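Local structure of extracellular invertase (Aspergillus kawachii, 5XH8) at residues Phe267-Thr272 against Arg374-Leu379; Phe54-Leu59 against Ile343-Leu348; Tyr491-Glu496 against Gln535-Leu540; Phe477-Ser482 against Leu544-Ser549. The protein hydrolyses beta-fructofuranosides such as sucrose and has high transfructosylation activity, which probably yields fructooligosaccharides such as 1-kestose. One frame throughout, in Å; residues are numbered along the deposited sequence.

The four contacts fall into two pairs, one for each domain of a family 32 enzyme. Contacts 1 and 2 lie in the N-terminal beta-propeller, with centres about 14 Å apart. They meet where strand 366-385 pairs with strand 341-348, and along the chain their segments alternate. Both close before contacts 3 and 4 open. These two lie in the C-terminal beta-sandwich, with centres about 23 Å apart. Both use strand 534-547, and they reach the neighbouring strands 487-492 and 474-481 of the facing sheet. Contact 3 falls within the span bounded by contact 4. Contact 1 joins two propeller sheets, contact 2 two strands of one curled sheet, and contacts 3 and 4 the two sandwich sheets.

Contact 1 (Phe267-Thr272 against Arg374-Leu379); sequences FTTIGT and RELRVL
Phe267 brings the CE1 corner of its ring against the methyl CG2 of Val378, 4.0 Å away. The methyl comes in obliquely, and the two side chains cross at about a right angle. Phe267 holds its ring beside the backbone N (chi1 -72°), which carries it across to strand 366-385. The second meeting is looser. CG2 of Thr269 faces CD1 of Leu376 at 4.5 Å, methyl to methyl.

The backbones stay well apart, with 9.8 Å between CA of Phe267 and CA of Val378. Side chains alone bridge them, and only about 104 Å² is buried. All four touching residues are buried in the whole structure. Further hydrophobic groups fill in around them: Phe253 touches both Phe267 and Leu376, and Leu312 touches both Thr269 and Leu376. Thr268 turns to other partners, and its OG1 bonds to Asn251 and Gln206. On the second strand, Arg374 forms salt bridges with Asp313 and with Glu552 of the C-terminal domain. The contact joins strands of two neighbouring sheets, consistent with adjacent blades of the five-bladed beta-propeller of glycoside hydrolase family 32.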
loop_
_atom_site.group_PDB
_atom_site.type_symbol
_atom_site.label_atom_id
_atom_site.label_comp_id
_atom_site.label_asym_id
_atom_site.label_seq_id
_atom_site.Cartn_x
_atom_site.Cartn_y
_atom_site.Cartn_z
ATOM N N PHE A 267 17.320 -12.065 23.848
ATOM C CA PHE A 267 17.639 -10.651 24.069
ATOM C C PHE A 267 17.121 -9.827 22.889
ATOM O O PHE A 267 16.969 -10.355 21.779
ATOM C CB PHE A 267 19.151 -10.462 24.121
ATOM C CG PHE A 267 19.815 -10.991 25.370
ATOM C CD1 PHE A 267 20.140 -12.343 25.490
ATOM C CD2 PHE A 267 20.189 -10.122 26.391
ATOM C CE1 PHE A 267 20.797 -12.823 26.628
ATOM C CE2 PHE A 267 20.841 -10.596 27.532
ATOM C CZ PHE A 267 21.138 -11.946 27.650
ATOM N N THR A 268 16.883 -8.543 23.129
ATOM C CA THR A 268 16.629 -7.587 22.049
ATOM C C THR A 268 17.507 -6.356 22.271
ATOM O O THR A 268 17.807 -6.016 23.429
ATOM C CB THR A 268 15.134 -7.195 21.962
ATOM O OG1 THR A 268 14.915 -6.259 20.887
ATOM C CG2 THR A 268 14.626 -6.601 23.285
ATOM N N THR A 269 17.955 -5.728 21.185
ATOM C CA THR A 269 18.491 -4.351 21.256
ATOM C C THR A 269 17.512 -3.390 20.574
ATOM O O THR A 269 16.882 -3.747 19.569
ATOM C CB THR A 269 19.922 -4.208 20.708
ATOM O OG1 THR A 269 19.980 -4.535 19.313
ATOM C CG2 THR A 269 20.885 -5.130 21.470
ATOM N N ILE A 270 17.360 -2.197 21.154
ATOM C CA ILE A 270 16.440 -1.186 20.631
ATOM C C ILE A 270 17.002 0.179 20.850
ATOM O O ILE A 270 17.719 0.395 21.815
ATOM C CB ILE A 270 15.068 -1.176 21.337
ATOM C CG1 ILE A 270 15.228 -1.317 22.860
ATOM C CG2 ILE A 270 14.210 -2.296 20.806
ATOM C CD1 ILE A 270 14.019 -0.829 23.604
ATOM N N GLY A 271 16.655 1.092 19.950
ATOM C CA GLY A 271 16.774 2.514 20.197
ATOM C C GLY A 271 15.463 2.976 20.814
ATOM O O GLY A 271 14.391 2.531 20.408
ATOM N N THR A 272 15.535 3.870 21.792
ATOM C CA THR A 272 14.324 4.520 22.290
ATOM C C THR A 272 14.425 6.020 22.075
ATOM O O THR A 272 15.484 6.620 22.291
ATOM C CB THR A 272 14.027 4.183 23.784
ATOM O OG1 THR A 272 14.864 4.938 24.660
ATOM C CG2 THR A 272 14.217 2.737 24.038
ATOM N N ARG A 374 30.910 -5.644 17.665
ATOM C CA ARG A 374 30.915 -6.179 19.023
ATOM C C ARG A 374 30.270 -7.578 19.060
ATOM O O ARG A 374 29.207 -7.805 18.458
ATOM C CB ARG A 374 30.183 -5.251 19.971
ATOM C CG ARG A 374 30.894 -3.933 20.172
ATOM C CD ARG A 374 30.108 -2.893 20.929
ATOM N NE ARG A 374 30.900 -1.655 20.960
ATOM C CZ ARG A 374 30.501 -0.487 21.453
ATOM N NH1 ARG A 374 29.296 -0.327 21.974
ATOM N NH2 ARG A 374 31.336 0.537 21.415
ATOM N N GLU A 375 30.957 -8.503 19.738
ATOM C CA GLU A 375 30.403 -9.807 20.111
ATOM C C GLU A 375 29.497 -9.631 21.315
ATOM O O GLU A 375 29.870 -8.961 22.287
ATOM C CB GLU A 375 31.522 -10.833 20.406
ATOM C CG GLU A 375 32.204 -11.322 19.157
ATOM C CD GLU A 375 33.372 -12.249 19.433
ATOM O OE1 GLU A 375 33.351 -12.871 20.490
ATOM O OE2 GLU A 375 34.288 -12.388 18.589
ATOM N N LEU A 376 28.280 -10.184 21.214
ATOM C CA LEU A 376 27.358 -10.234 22.340
ATOM C C LEU A 376 27.223 -11.682 22.823
ATOM O O LEU A 376 27.155 -12.629 22.000
ATOM C CB LEU A 376 25.996 -9.670 21.963
ATOM C CG LEU A 376 25.958 -8.242 21.424
ATOM C CD1 LEU A 376 24.499 -7.804 21.301
ATOM C CD2 LEU A 376 26.736 -7.257 22.282
ATOM N N ARG A 377 27.229 -11.854 24.144
ATOM C CA ARG A 377 27.114 -13.199 24.767
ATOM C C ARG A 377 26.594 -13.058 26.185
ATOM O O ARG A 377 26.556 -11.954 26.727
ATOM C CB ARG A 377 28.463 -13.933 24.758
ATOM C CG ARG A 377 29.512 -13.393 25.736
ATOM C CD ARG A 377 30.878 -14.036 25.527
ATOM N NE ARG A 377 31.865 -13.611 26.527
ATOM C CZ ARG A 377 31.917 -14.026 27.806
ATOM N NH1 ARG A 377 31.005 -14.869 28.322
ATOM N NH2 ARG A 377 32.874 -13.548 28.604
ATOM N N VAL A 378 26.203 -14.178 26.791
ATOM C CA VAL A 378 25.784 -14.144 28.195
ATOM C C VAL A 378 27.059 -14.110 29.036
ATOM O O VAL A 378 27.931 -14.936 28.835
ATOM C CB VAL A 378 24.888 -15.346 28.592
ATOM C CG1 VAL A 378 24.437 -15.203 30.041
ATOM C CG2 VAL A 378 23.668 -15.409 27.695
ATOM N N LEU A 379 27.193 -13.110 29.902
ATOM C CA LEU A 379 28.391 -12.977 30.722
ATOM C C LEU A 379 28.019 -13.349 32.146
ATOM O O LEU A 379 27.004 -12.864 32.664
ATOM C CB LEU A 379 28.955 -11.547 30.686
ATOM C CG LEU A 379 30.095 -11.248 31.681
ATOM C CD1 LEU A 379 31.311 -12.100 31.376
ATOM C CD2 LEU A 379 30.478 -9.780 31.673
#

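Contact 2 (Phe54-Leu59 against Ile343-Leu348); sequences FHVGFL and ISYVWL
Val56 presses CG1 against the phenol end of Tyr345, and this is the tight part of the contact. CG1 of Val56 lies 3.6 Å from OH of Tyr345. The same methyl is 3.7 Å from CZ of Tyr345, and it approaches the ring obliquely. The two side chains cross at about a right angle. Phe54 adds a second, slightly wider touch. Its CE2 is 4.1 Å from CE1 of Tyr345, and each ring meets the other at its edge, near the plane. These two side chains lie alongside, pointing opposite ways. The hydroxyl of Tyr345 is hydrogen-bonded to the hydroxyl of Tyr76, which fixes the end of the ring.

The far end is looser. Trp347 starts toward 54-59 but makes no contact with it. It is partly exposed, as is Leu59, and its NE1 bonds to the backbone O of Ile39. Along the curled sheet, strands 37-47 and 366-385 lie between 54-60 and 341-348. From 37-47, His45 meets both Val56 and the ring of Tyr345. Strand 54-60 pairs with 37-47 and 65-70, while 341-348 pairs with 318-326 and 366-385.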
loop_
_atom_site.group_PDB
_atom_site.type_symbol
_atom_site.label_atom_id
_atom_site.label_comp_id
_atom_site.label_asym_id
_atom_site.label_seq_id
_atom_site.Cartn_x
_atom_site.Cartn_y
_atom_site.Cartn_z
ATOM N N PHE A 54 30.899 -12.091 4.994
ATOM C CA PHE A 54 29.997 -11.344 5.804
ATOM C C PHE A 54 29.792 -9.956 5.198
ATOM O O PHE A 54 30.751 -9.199 5.010
ATOM C CB PHE A 54 30.513 -11.240 7.221
ATOM C CG PHE A 54 29.531 -10.636 8.170
ATOM C CD1 PHE A 54 28.261 -11.210 8.338
ATOM C CD2 PHE A 54 29.843 -9.501 8.882
ATOM C CE1 PHE A 54 27.342 -10.667 9.223
ATOM C CE2 PHE A 54 28.926 -8.946 9.758
ATOM C CZ PHE A 54 27.668 -9.525 9.934
ATOM N N HIS A 55 28.531 -9.635 4.927
ATOM C CA HIS A 55 28.131 -8.363 4.335
ATOM C C HIS A 55 27.641 -7.460 5.441
ATOM O O HIS A 55 26.825 -7.891 6.244
ATOM C CB HIS A 55 26.995 -8.561 3.338
ATOM C CG HIS A 55 27.404 -9.288 2.104
ATOM N ND1 HIS A 55 27.222 -8.764 0.846
ATOM C CD2 HIS A 55 28.028 -10.476 1.935
ATOM C CE1 HIS A 55 27.698 -9.606 -0.048
ATOM N NE2 HIS A 55 28.186 -10.657 0.585
ATOM N N VAL A 56 28.163 -6.225 5.476
ATOM C CA VAL A 56 27.650 -5.161 6.328
ATOM C C VAL A 56 26.936 -4.099 5.461
ATOM O O VAL A 56 27.318 -3.865 4.312
ATOM C CB VAL A 56 28.748 -4.487 7.207
ATOM C CG1 VAL A 56 29.428 -5.496 8.120
ATOM C CG2 VAL A 56 29.791 -3.780 6.360
ATOM N N GLY A 57 25.925 -3.445 6.015
ATOM C CA GLY A 57 25.150 -2.435 5.298
ATOM C C GLY A 57 24.920 -1.246 6.205
ATOM O O GLY A 57 25.057 -1.349 7.426
ATOM N N PHE A 58 24.575 -0.121 5.604
ATOM C CA PHE A 58 24.283 1.114 6.345
ATOM C C PHE A 58 23.602 2.126 5.434
ATOM O O PHE A 58 23.872 2.167 4.236
ATOM C CB PHE A 58 25.552 1.725 6.984
ATOM C CG PHE A 58 26.745 1.707 6.082
ATOM C CD1 PHE A 58 26.918 2.690 5.123
ATOM C CD2 PHE A 58 27.675 0.690 6.168
ATOM C CE1 PHE A 58 28.010 2.650 4.256
ATOM C CE2 PHE A 58 28.764 0.646 5.323
ATOM C CZ PHE A 58 28.934 1.622 4.353
ATOM N N LEU A 59 22.710 2.930 6.007
ATOM C CA LEU A 59 22.155 4.090 5.299
ATOM C C LEU A 59 23.296 5.024 4.920
ATOM O O LEU A 59 24.263 5.153 5.667
ATOM C CB LEU A 59 21.150 4.837 6.173
ATOM C CG LEU A 59 19.893 4.070 6.618
ATOM C CD1 LEU A 59 18.881 5.043 7.167
ATOM C CD2 LEU A 59 19.293 3.259 5.480
ATOM N N ILE A 343 27.056 -10.506 16.049
ATOM C CA ILE A 343 27.907 -9.331 15.888
ATOM C C ILE A 343 26.993 -8.125 15.718
ATOM O O ILE A 343 26.131 -8.129 14.825
ATOM C CB ILE A 343 28.808 -9.491 14.652
ATOM C CG1 ILE A 343 29.591 -10.823 14.695
ATOM C CG2 ILE A 343 29.713 -8.260 14.468
ATOM C CD1 ILE A 343 30.438 -11.043 15.942
ATOM N N SER A 344 27.161 -7.116 16.575
ATOM C CA SER A 344 26.411 -5.861 16.521
ATOM C C SER A 344 27.317 -4.651 16.211
ATOM O O SER A 344 28.389 -4.471 16.835
ATOM C CB SER A 344 25.734 -5.605 17.861
ATOM O OG SER A 344 24.825 -4.532 17.758
ATOM N N TYR A 345 26.884 -3.852 15.232
ATOM C CA TYR A 345 27.462 -2.551 14.919
ATOM C C TYR A 345 26.530 -1.468 15.412
ATOM O O TYR A 345 25.394 -1.327 14.937
ATOM C CB TYR A 345 27.664 -2.368 13.406
ATOM C CG TYR A 345 28.672 -3.280 12.784
ATOM C CD1 TYR A 345 28.324 -4.581 12.407
ATOM C CD2 TYR A 345 29.969 -2.857 12.543
ATOM C CE1 TYR A 345 29.253 -5.436 11.839
ATOM C CE2 TYR A 345 30.905 -3.688 11.965
ATOM C CZ TYR A 345 30.551 -4.984 11.617
ATOM O OH TYR A 345 31.466 -5.827 11.046
ATOM N N VAL A 346 27.019 -0.682 16.351
ATOM C CA VAL A 346 26.342 0.513 16.827
ATOM C C VAL A 346 26.690 1.707 15.928
ATOM O O VAL A 346 27.818 1.829 15.486
ATOM C CB VAL A 346 26.789 0.822 18.267
ATOM C CG1 VAL A 346 26.160 2.118 18.794
ATOM C CG2 VAL A 346 26.428 -0.343 19.181
ATOM N N TRP A 347 25.720 2.579 15.681
ATOM C CA TRP A 347 25.943 3.805 14.918
ATOM C C TRP A 347 26.410 4.899 15.867
ATOM O O TRP A 347 25.833 5.063 16.936
ATOM C CB TRP A 347 24.633 4.260 14.269
ATOM C CG TRP A 347 24.630 5.525 13.460
ATOM C CD1 TRP A 347 25.551 5.918 12.548
ATOM C CD2 TRP A 347 23.612 6.532 13.464
ATOM N NE1 TRP A 347 25.177 7.104 11.982
ATOM C CE2 TRP A 347 23.991 7.510 12.529
ATOM C CE3 TRP A 347 22.415 6.706 14.175
ATOM C CZ2 TRP A 347 23.220 8.645 12.275
ATOM C CZ3 TRP A 347 21.652 7.837 13.930
ATOM C CH2 TRP A 347 22.053 8.791 12.989
ATOM N N LEU A 348 27.407 5.668 15.442
ATOM C CA LEU A 348 27.799 6.906 16.125
ATOM C C LEU A 348 27.505 8.056 15.178
ATOM O O LEU A 348 28.277 8.332 14.243
ATOM C CB LEU A 348 29.284 6.876 16.506
ATOM C CG LEU A 348 29.784 8.030 17.413
ATOM C CD1 LEU A 348 29.142 7.912 18.782
ATOM C CD2 LEU A 348 31.318 8.050 17.537
#

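Contact 3 (Tyr491-Glu496 against Gln535-Leu540); sequences YQFSNE and QAIETL
The ring of Phe493 meets Ile537 at its edge: CG2 of Ile537 stands 4.2 Å from CZ of Phe493, near the ring plane. One face of the same ring receives Tyr491. CE2 of Tyr491 sits 3.5 Å above the plane of Phe493, over its centre. CD1 of Phe493 in turn lies at the edge of the Tyr491 ring, in its plane, so an edge is set on a face. Phe464 also meets Phe493, ring edge to ring face.

This is the interior of the C-terminal beta-sandwich of family 32 enzymes. Tyr491 lies near the end of strand 487-492 of one sheet, and Ile537 and Leu540 belong to strand 534-547 of the other. Phe493 and Ile537 reach for each other from opposite directions. Their backbones stay far apart, with 11.2 Å between the CA atoms of Phe493 and Ile537. The two segments come closer at Tyr491, where 8.6 Å separates CA of Tyr491 from CA of Leu540.

Beyond Phe493 the chain turns back toward strand 497-501. The turn is closed by a hydrogen bond from N of Glu496 to O of Phe493, 3.2 Å long. Glu496 then forms a salt bridge with Arg525, and Glu538 forms one with Arg558. The buried hydroxyl end of Tyr491 is satisfied by the backbone O of Leu524. With CG anti to N (chi1 175°), Leu540 extends toward Tyr491 and brings its methyl CD2 to 3.7 Å from CB of Tyr491.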
loop_
_atom_site.group_PDB
_atom_site.type_symbol
_atom_site.label_atom_id
_atom_site.label_comp_id
_atom_site.label_asym_id
_atom_site.label_seq_id
_atom_site.Cartn_x
_atom_site.Cartn_y
_atom_site.Cartn_z
ATOM N N TYR A 491 36.651 6.919 36.320
ATOM C CA TYR A 491 35.601 6.320 37.140
ATOM C C TYR A 491 35.327 7.195 38.356
ATOM O O TYR A 491 36.236 7.772 38.941
ATOM C CB TYR A 491 35.961 4.908 37.584
ATOM C CG TYR A 491 34.782 4.190 38.197
ATOM C CD1 TYR A 491 33.790 3.625 37.385
ATOM C CD2 TYR A 491 34.624 4.104 39.585
ATOM C CE1 TYR A 491 32.684 2.984 37.933
ATOM C CE2 TYR A 491 33.522 3.461 40.147
ATOM C CZ TYR A 491 32.553 2.898 39.321
ATOM O OH TYR A 491 31.447 2.270 39.865
ATOM N N GLN A 492 34.062 7.263 38.728
ATOM C CA GLN A 492 33.552 8.101 39.784
ATOM C C GLN A 492 32.620 7.229 40.638
ATOM O O GLN A 492 31.612 6.708 40.125
ATOM C CB GLN A 492 32.793 9.235 39.113
ATOM C CG GLN A 492 32.136 10.244 40.008
ATOM C CD GLN A 492 31.576 11.400 39.209
ATOM O OE1 GLN A 492 30.442 11.360 38.744
ATOM N NE2 GLN A 492 32.369 12.442 39.051
ATOM N N PHE A 493 32.953 7.037 41.922
ATOM C CA PHE A 493 32.095 6.229 42.816
ATOM C C PHE A 493 30.818 6.906 43.259
ATOM O O PHE A 493 29.859 6.205 43.520
ATOM C CB PHE A 493 32.850 5.717 44.053
ATOM C CG PHE A 493 33.668 4.494 43.788
ATOM C CD1 PHE A 493 34.975 4.611 43.358
ATOM C CD2 PHE A 493 33.123 3.234 43.945
ATOM C CE1 PHE A 493 35.735 3.493 43.106
ATOM C CE2 PHE A 493 33.880 2.103 43.693
ATOM C CZ PHE A 493 35.191 2.237 43.273
ATOM N N SER A 494 30.784 8.234 43.332
ATOM C CA SER A 494 29.592 8.962 43.819
ATOM C C SER A 494 28.287 8.597 43.112
ATOM O O SER A 494 27.234 8.518 43.753
ATOM C CB SER A 494 29.797 10.461 43.688
ATOM O OG SER A 494 30.023 10.806 42.335
ATOM N N ASN A 495 28.359 8.400 41.790
ATOM C CA ASN A 495 27.214 7.910 40.994
ATOM C C ASN A 495 27.552 6.654 40.184
ATOM O O ASN A 495 26.844 6.305 39.227
ATOM C CB ASN A 495 26.689 9.013 40.079
ATOM C CG ASN A 495 27.772 9.612 39.179
ATOM O OD1 ASN A 495 28.924 9.183 39.166
ATOM N ND2 ASN A 495 27.393 10.620 38.426
ATOM N N GLU A 496 28.618 5.963 40.591
ATOM C CA GLU A 496 29.037 4.740 39.960
ATOM C C GLU A 496 29.075 4.883 38.423
ATOM O O GLU A 496 28.434 4.104 37.720
ATOM C CB GLU A 496 28.082 3.617 40.354
ATOM C CG GLU A 496 27.958 3.360 41.844
ATOM C CD GLU A 496 27.139 2.120 42.099
ATOM O OE1 GLU A 496 25.909 2.241 42.089
ATOM O OE2 GLU A 496 27.714 1.014 42.260
ATOM N N GLN A 535 37.480 -10.208 50.745
ATOM C CA GLN A 535 36.467 -9.383 50.103
ATOM C C GLN A 535 37.080 -8.072 49.617
ATOM O O GLN A 535 37.669 -7.334 50.417
ATOM C CB GLN A 535 35.321 -9.061 51.070
ATOM C CG GLN A 535 34.329 -8.041 50.522
ATOM C CD GLN A 535 33.114 -7.850 51.397
ATOM O OE1 GLN A 535 32.600 -8.802 51.986
ATOM N NE2 GLN A 535 32.636 -6.612 51.482
ATOM N N ALA A 536 36.893 -7.765 48.328
ATOM C CA ALA A 536 37.386 -6.521 47.733
ATOM C C ALA A 536 36.345 -5.881 46.798
ATOM O O ALA A 536 35.417 -6.536 46.331
ATOM C CB ALA A 536 38.679 -6.787 46.971
ATOM N N ILE A 537 36.521 -4.591 46.530
ATOM C CA ILE A 537 35.826 -3.962 45.415
ATOM C C ILE A 537 36.419 -4.550 44.139
ATOM O O ILE A 537 37.642 -4.645 43.986
ATOM C CB ILE A 537 35.965 -2.434 45.400
ATOM C CG1 ILE A 537 35.329 -1.838 46.670
ATOM C CG2 ILE A 537 35.314 -1.869 44.132
ATOM C CD1 ILE A 537 35.410 -0.328 46.763
ATOM N N GLU A 538 35.532 -4.969 43.242
ATOM C CA GLU A 538 35.901 -5.494 41.920
ATOM C C GLU A 538 36.882 -4.587 41.157
ATOM O O GLU A 538 36.760 -3.375 41.184
ATOM C CB GLU A 538 34.612 -5.654 41.098
ATOM C CG GLU A 538 34.766 -6.342 39.760
ATOM C CD GLU A 538 33.436 -6.575 39.073
ATOM O OE1 GLU A 538 32.405 -5.984 39.457
ATOM O OE2 GLU A 538 33.440 -7.363 38.127
ATOM N N THR A 539 37.856 -5.190 40.490
ATOM C CA THR A 539 38.800 -4.452 39.658
ATOM C C THR A 539 38.090 -3.831 38.409
ATOM O O THR A 539 37.190 -4.442 37.820
ATOM C CB THR A 539 39.989 -5.366 39.267
ATOM O OG1 THR A 539 40.776 -5.623 40.444
ATOM C CG2 THR A 539 40.886 -4.734 38.222
ATOM N N LEU A 540 38.473 -2.600 38.076
ATOM C CA LEU A 540 38.016 -1.920 36.858
ATOM C C LEU A 540 38.993 -2.274 35.761
ATOM O O LEU A 540 40.142 -1.827 35.781
ATOM C CB LEU A 540 37.972 -0.406 37.053
ATOM C CG LEU A 540 37.632 0.446 35.822
ATOM C CD1 LEU A 540 36.243 0.094 35.279
ATOM C CD2 LEU A 540 37.735 1.928 36.166
#

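Contact 4 (Phe477-Ser482 against Leu544-Ser549); sequences FQILSS and LVVDNS
This is a purely apolar contact between two facing sheets, formed by branched aliphatic side chains in the C-terminal domain. Ile479, Leu480, Leu544 and Val546 carry it, and all four are buried. Val546 is the fork in the middle. Its CG2 lies 3.9 Å from CD1 of Ile479, and these side chains run side by side with opposite headings. Its CG1 lies 4.2 Å from CD2 of Leu480, and here the two reach toward each other tip to tip. Ile479 has a second touch, with CG2 at 4.3 Å from CD2 of Leu544. With chi1 at 62°, its CG1 sits between N and C, which leaves CG2 beside the N.

The facing strands, 474-481 and 534-547, come from the two sheets of the beta-sandwich. Leu480 and Ser481 both face Asn574 of strand 574-580 and form a G1 beta bulge. Leu480 sits at the corner with positive phi and psi, and its side chain still points to the other sheet. Turned from the contact, Gln478 accepts at OE1 a bond from OG of Ser481, 3.1 Å long. The donor lies above the carbonyl plane, 39° out of it. At the end of the second strand, the carboxylate of Asp547 is held by the backbone N atoms of Arg29 and Ala30 and by ND1 of His31.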
loop_
_atom_site.group_PDB
_atom_site.type_symbol
_atom_site.label_atom_id
_atom_site.label_comp_id
_atom_site.label_asym_id
_atom_site.label_seq_id
_atom_site.Cartn_x
_atom_site.Cartn_y
_atom_site.Cartn_z
ATOM N N PHE A 477 42.406 8.282 33.391
ATOM C CA PHE A 477 43.497 8.766 32.565
ATOM C C PHE A 477 43.136 10.055 31.869
ATOM O O PHE A 477 41.974 10.344 31.616
ATOM C CB PHE A 477 43.906 7.736 31.523
ATOM C CG PHE A 477 44.334 6.425 32.099
ATOM C CD1 PHE A 477 45.666 6.197 32.436
ATOM C CD2 PHE A 477 43.406 5.402 32.299
ATOM C CE1 PHE A 477 46.057 4.986 32.976
ATOM C CE2 PHE A 477 43.797 4.188 32.835
ATOM C CZ PHE A 477 45.121 3.981 33.178
ATOM N N GLN A 478 44.173 10.825 31.575
ATOM C CA GLN A 478 44.074 12.001 30.758
ATOM C C GLN A 478 44.742 11.624 29.440
ATOM O O GLN A 478 45.858 11.118 29.440
ATOM C CB GLN A 478 44.784 13.173 31.432
ATOM C CG GLN A 478 44.441 14.503 30.821
ATOM C CD GLN A 478 45.208 15.655 31.452
ATOM O OE1 GLN A 478 46.382 15.876 31.162
ATOM N NE2 GLN A 478 44.534 16.407 32.292
ATOM N N ILE A 479 44.052 11.838 28.325
ATOM C CA ILE A 479 44.556 11.433 27.007
ATOM C C ILE A 479 44.473 12.583 26.035
ATOM O O ILE A 479 43.824 13.586 26.319
ATOM C CB ILE A 479 43.783 10.213 26.436
ATOM C CG1 ILE A 479 42.288 10.546 26.227
ATOM C CG2 ILE A 479 43.947 9.014 27.360
ATOM C CD1 ILE A 479 41.509 9.449 25.518
ATOM N N LEU A 480 45.112 12.413 24.880
ATOM C CA LEU A 480 45.085 13.416 23.821
ATOM C C LEU A 480 45.447 14.823 24.378
ATOM O O LEU A 480 44.741 15.811 24.141
ATOM C CB LEU A 480 43.710 13.408 23.119
ATOM C CG LEU A 480 43.304 12.086 22.441
ATOM C CD1 LEU A 480 41.806 12.063 22.098
ATOM C CD2 LEU A 480 44.164 11.843 21.212
ATOM N N SER A 481 46.545 14.858 25.132
ATOM C CA SER A 481 46.968 16.036 25.914
ATOM C C SER A 481 48.138 16.756 25.314
ATOM O O SER A 481 49.069 16.148 24.789
ATOM C CB SER A 481 47.394 15.643 27.325
ATOM O OG SER A 481 46.260 15.295 28.073
ATOM N N SER A 482 48.071 18.071 25.424
ATOM C CA SER A 482 49.180 18.968 25.127
ATOM C C SER A 482 48.902 20.225 25.955
ATOM O O SER A 482 47.989 20.222 26.800
ATOM C CB SER A 482 49.229 19.264 23.628
ATOM O OG SER A 482 48.058 19.942 23.200
ATOM N N LEU A 544 40.546 1.541 26.379
ATOM C CA LEU A 544 40.267 2.748 25.600
ATOM C C LEU A 544 40.791 2.488 24.199
ATOM O O LEU A 544 41.949 2.112 24.041
ATOM C CB LEU A 544 40.971 3.978 26.188
ATOM C CG LEU A 544 40.387 4.692 27.409
ATOM C CD1 LEU A 544 39.915 3.745 28.485
ATOM C CD2 LEU A 544 41.423 5.645 27.991
ATOM N N VAL A 545 39.946 2.680 23.193
ATOM C CA VAL A 545 40.368 2.606 21.802
ATOM C C VAL A 545 40.149 3.994 21.226
ATOM O O VAL A 545 39.004 4.477 21.161
ATOM C CB VAL A 545 39.569 1.581 20.978
ATOM C CG1 VAL A 545 40.148 1.453 19.565
ATOM C CG2 VAL A 545 39.513 0.238 21.689
ATOM N N VAL A 546 41.239 4.628 20.805
ATOM C CA VAL A 546 41.189 5.945 20.207
ATOM C C VAL A 546 41.581 5.786 18.751
ATOM O O VAL A 546 42.713 5.417 18.444
ATOM C CB VAL A 546 42.136 6.920 20.944
ATOM C CG1 VAL A 546 42.230 8.265 20.225
ATOM C CG2 VAL A 546 41.646 7.117 22.362
ATOM N N ASP A 547 40.638 6.068 17.858
ATOM C CA ASP A 547 40.874 5.982 16.422
ATOM C C ASP A 547 40.638 7.370 15.829
ATOM O O ASP A 547 39.560 7.690 15.280
ATOM C CB ASP A 547 39.971 4.891 15.816
ATOM C CG ASP A 547 40.292 4.586 14.398
ATOM O OD1 ASP A 547 41.209 5.207 13.807
ATOM O OD2 ASP A 547 39.604 3.702 13.844
ATOM N N ASN A 548 41.683 8.191 15.962
ATOM C CA ASN A 548 41.688 9.604 15.599
ATOM C C ASN A 548 40.705 10.414 16.453
ATOM O O ASN A 548 41.100 10.895 17.516
ATOM C CB ASN A 548 41.537 9.800 14.082
ATOM C CG ASN A 548 42.307 11.016 13.569
ATOM O OD1 ASN A 548 42.876 11.776 14.348
ATOM N ND2 ASN A 548 42.324 11.195 12.266
ATOM N N SER A 549 39.456 10.591 16.017
ATOM C CA SER A 549 38.428 11.256 16.816
ATOM C C SER A 549 37.400 10.304 17.419
ATOM O O SER A 549 36.544 10.744 18.175
ATOM C CB SER A 549 37.677 12.299 15.979
ATOM O OG SER A 549 36.936 11.714 14.920
#